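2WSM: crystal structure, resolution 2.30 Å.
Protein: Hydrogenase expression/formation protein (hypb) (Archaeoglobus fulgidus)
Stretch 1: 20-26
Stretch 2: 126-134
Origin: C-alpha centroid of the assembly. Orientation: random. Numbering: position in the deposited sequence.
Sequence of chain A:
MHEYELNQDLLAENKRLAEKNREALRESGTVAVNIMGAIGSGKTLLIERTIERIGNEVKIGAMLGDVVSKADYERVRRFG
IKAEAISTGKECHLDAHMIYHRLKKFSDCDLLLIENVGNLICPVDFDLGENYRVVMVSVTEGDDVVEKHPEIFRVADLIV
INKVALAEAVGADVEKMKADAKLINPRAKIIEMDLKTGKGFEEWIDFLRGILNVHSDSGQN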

# COMPACT_ATOMS: atom_id res chain seq x y z
N LYS A 20 -9.67 -1.86 19.98
CA LYS A 20 -9.10 -2.00 21.32
C LYS A 20 -8.00 -0.97 21.56
O LYS A 20 -7.92 -0.39 22.65
CB LYS A 20 -8.56 -3.42 21.54
CG LYS A 20 -9.63 -4.49 21.60
CD LYS A 20 -9.04 -5.86 21.30
CE LYS A 20 -8.37 -6.45 22.53
NZ LYS A 20 -9.34 -7.24 23.35
N ASN A 21 -7.17 -0.74 20.55
CA ASN A 21 -6.12 0.26 20.66
C ASN A 21 -6.73 1.64 20.88
O ASN A 21 -6.25 2.42 21.69
CB ASN A 21 -5.20 0.25 19.43
CG ASN A 21 -4.39 -1.04 19.32
OD1 ASN A 21 -4.34 -1.84 20.26
ND2 ASN A 21 -3.77 -1.25 18.17
N ARG A 22 -7.81 1.90 20.15
CA ARG A 22 -8.51 3.19 20.24
C ARG A 22 -9.14 3.39 21.62
O ARG A 22 -9.00 4.45 22.22
CB ARG A 22 -9.56 3.29 19.12
CG ARG A 22 -10.26 4.64 19.03
CD ARG A 22 -10.98 4.82 17.69
NE ARG A 22 -10.05 5.14 16.61
CZ ARG A 22 -9.67 4.30 15.65
NH1 ARG A 22 -10.14 3.06 15.63
NH2 ARG A 22 -8.82 4.69 14.71
N GLU A 23 -9.81 2.37 22.13
CA GLU A 23 -10.40 2.47 23.47
C GLU A 23 -9.33 2.66 24.54
O GLU A 23 -9.48 3.49 25.43
CB GLU A 23 -11.26 1.25 23.78
CG GLU A 23 -11.88 1.24 25.18
CD GLU A 23 -12.48 2.59 25.59
OE1 GLU A 23 -12.84 3.40 24.71
OE2 GLU A 23 -12.60 2.84 26.81
N ALA A 24 -8.24 1.90 24.44
CA ALA A 24 -7.15 2.00 25.40
C ALA A 24 -6.56 3.40 25.37
O ALA A 24 -6.32 4.01 26.41
CB ALA A 24 -6.08 0.96 25.11
N LEU A 25 -6.35 3.92 24.16
CA LEU A 25 -5.88 5.29 24.00
C LEU A 25 -6.86 6.30 24.61
O LEU A 25 -6.45 7.34 25.13
CB LEU A 25 -5.65 5.61 22.52
CG LEU A 25 -4.42 4.98 21.87
CD1 LEU A 25 -4.56 4.98 20.36
CD2 LEU A 25 -3.15 5.73 22.30
N ARG A 26 -8.15 6.00 24.52
CA ARG A 26 -9.17 6.87 25.07
C ARG A 26 -9.15 6.81 26.60
O ARG A 26 -9.30 7.83 27.26
CB ARG A 26 -10.56 6.48 24.55
CG ARG A 26 -11.63 7.53 24.80
CD ARG A 26 -13.03 6.93 24.70
NE ARG A 26 -13.19 5.86 25.68
CZ ARG A 26 -13.49 6.06 26.96
NH1 ARG A 26 -13.67 7.30 27.42
NH2 ARG A 26 -13.60 5.03 27.79
N PHE A 126 -4.76 -0.03 6.78
CA PHE A 126 -4.55 -0.47 8.15
C PHE A 126 -4.78 0.59 9.23
O PHE A 126 -3.95 1.46 9.47
CB PHE A 126 -3.20 -1.16 8.28
CG PHE A 126 -3.06 -2.35 7.38
CD1 PHE A 126 -3.54 -3.59 7.77
CD2 PHE A 126 -2.51 -2.22 6.11
CE1 PHE A 126 -3.43 -4.69 6.94
CE2 PHE A 126 -2.40 -3.31 5.27
CZ PHE A 126 -2.87 -4.55 5.68
N ASP A 127 -5.95 0.50 9.86
CA ASP A 127 -6.27 1.32 11.01
C ASP A 127 -5.42 0.85 12.20
O ASP A 127 -5.45 -0.31 12.57
CB ASP A 127 -7.76 1.17 11.33
CG ASP A 127 -8.24 2.14 12.39
OD1 ASP A 127 -9.40 2.00 12.82
OD2 ASP A 127 -7.47 3.04 12.80
N LEU A 128 -4.64 1.75 12.78
CA LEU A 128 -3.83 1.39 13.94
C LEU A 128 -4.61 1.64 15.24
O LEU A 128 -4.24 1.13 16.30
CB LEU A 128 -2.52 2.19 13.96
CG LEU A 128 -1.64 2.06 12.71
CD1 LEU A 128 -0.32 2.79 12.90
CD2 LEU A 128 -1.40 0.59 12.37
N GLY A 129 -5.68 2.42 15.14
CA GLY A 129 -6.44 2.84 16.29
C GLY A 129 -6.11 4.27 16.63
O GLY A 129 -6.46 4.77 17.70
N GLU A 130 -5.43 4.93 15.71
CA GLU A 130 -4.93 6.29 15.90
C GLU A 130 -6.01 7.38 15.86
O GLU A 130 -7.08 7.20 15.29
CB GLU A 130 -3.85 6.60 14.87
CG GLU A 130 -4.35 6.79 13.46
CD GLU A 130 -4.45 5.49 12.67
OE1 GLU A 130 -4.37 5.54 11.43
OE2 GLU A 130 -4.62 4.41 13.27
N ASN A 131 -5.71 8.51 16.48
CA ASN A 131 -6.55 9.71 16.43
C ASN A 131 -6.42 10.50 15.12
O ASN A 131 -7.41 11.01 14.59
CB ASN A 131 -6.22 10.64 17.61
CG ASN A 131 -6.35 9.95 18.96
OD1 ASN A 131 -5.66 8.97 19.26
ND2 ASN A 131 -7.23 10.48 19.81
N TYR A 132 -5.20 10.63 14.61
CA TYR A 132 -4.95 11.40 13.40
C TYR A 132 -3.92 10.76 12.48
O TYR A 132 -3.01 10.07 12.92
CB TYR A 132 -4.50 12.83 13.75
CG TYR A 132 -5.51 13.56 14.58
CD1 TYR A 132 -5.49 13.47 15.97
CD2 TYR A 132 -6.52 14.31 13.99
CE1 TYR A 132 -6.43 14.12 16.74
CE2 TYR A 132 -7.47 14.97 14.75
CZ TYR A 132 -7.42 14.87 16.13
OH TYR A 132 -8.35 15.52 16.89
N ARG A 133 -4.07 11.02 11.19
CA ARG A 133 -3.15 10.52 10.19
C ARG A 133 -2.40 11.69 9.56
O ARG A 133 -3.01 12.66 9.10
CB ARG A 133 -3.92 9.76 9.11
CG ARG A 133 -4.32 8.34 9.50
CD ARG A 133 -5.81 8.08 9.26
NE ARG A 133 -6.56 8.41 10.47
CZ ARG A 133 -7.12 7.51 11.28
NH1 ARG A 133 -7.05 6.22 11.00
NH2 ARG A 133 -7.77 7.92 12.36
N VAL A 134 -1.08 11.59 9.54
CA VAL A 134 -0.28 12.56 8.82
C VAL A 134 0.47 11.84 7.70
O VAL A 134 0.96 10.72 7.88
CB VAL A 134 0.70 13.30 9.76
CG1 VAL A 134 1.58 14.27 8.98
CG2 VAL A 134 -0.08 14.05 10.84
O HOH W 1 -9.31 7.52 17.18

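A short piece of helix is pinned against a loop by a small, mainly polar contact, in which one arginine and one asparagine of the helix grip the loop's carboxylate and backbone carbonyls while a leucine packs beside a close-fitting glycine. The contact buries about 295 Å² counting both sides, and R22 contributes the largest share.

R22 leaves the helix sideways, but its extended t, t start carries the guanidinium down to the loop. There it meets D127 in a two-pronged salt bridge: NH1 of R22 donates to OD1 of D127 at 3.1 Å, and NH2 of R22 donates to OD2 of D127 at 2.9 Å. The planar guanidinium suits this task because NH1 and NH2 each direct one N-H, nearly side by side, at the two oxygens of a carboxylate, while the second N-H of NH2 points off in the same plane toward another acceptor. That second acceptor is the backbone carbonyl of E130, whose O lies 3.1 Å from R22 NH2, also near the guanidinium plane. The remaining nitrogen is served by water 1, which accepts from R22 NE at 2.6 Å and donates to E130 O at 2.9 Å, so the same carbonyl is tied to the arginine both directly and through water. One face of the guanidinium is covered by G129, with R22 NH2 3.3 Å from G129 C.

D127 is held ready for this role by its own loop, since G129 N donates to D127 OD2 at 3.0 Å. Its negative charge also offsets the crowding of R22 NH2 and R133 NH2, which stand 4.1 Å apart. R133 has a carboxylate partner of its own, its NH1 lying 2.8 Å from E130 OE1 in a salt bridge.

One residue earlier on the helix, N21 points toward the loop. Its ND2 donates to L128 O at 3.1 Å with a nearly straight geometry; a short amide is well suited to satisfying a buried carbonyl without bringing in a charge.

The backbones come closest at G129, where G129 CA is 4.5 Å from R22 CA. A side chain has no room here: an ideal CB would lie 2.7 Å from N21 CB, a clash, and 3.1 Å from R22 N. The backbone angles of G129, with phi at 103°, independently call for glycine, because a CB would be jammed against the preceding carbonyl oxygen. L25, one helical turn beyond N21, also points toward the loop and sets its CD1 3.3 Å from G129 O, adding buried apolar surface to the polar grip.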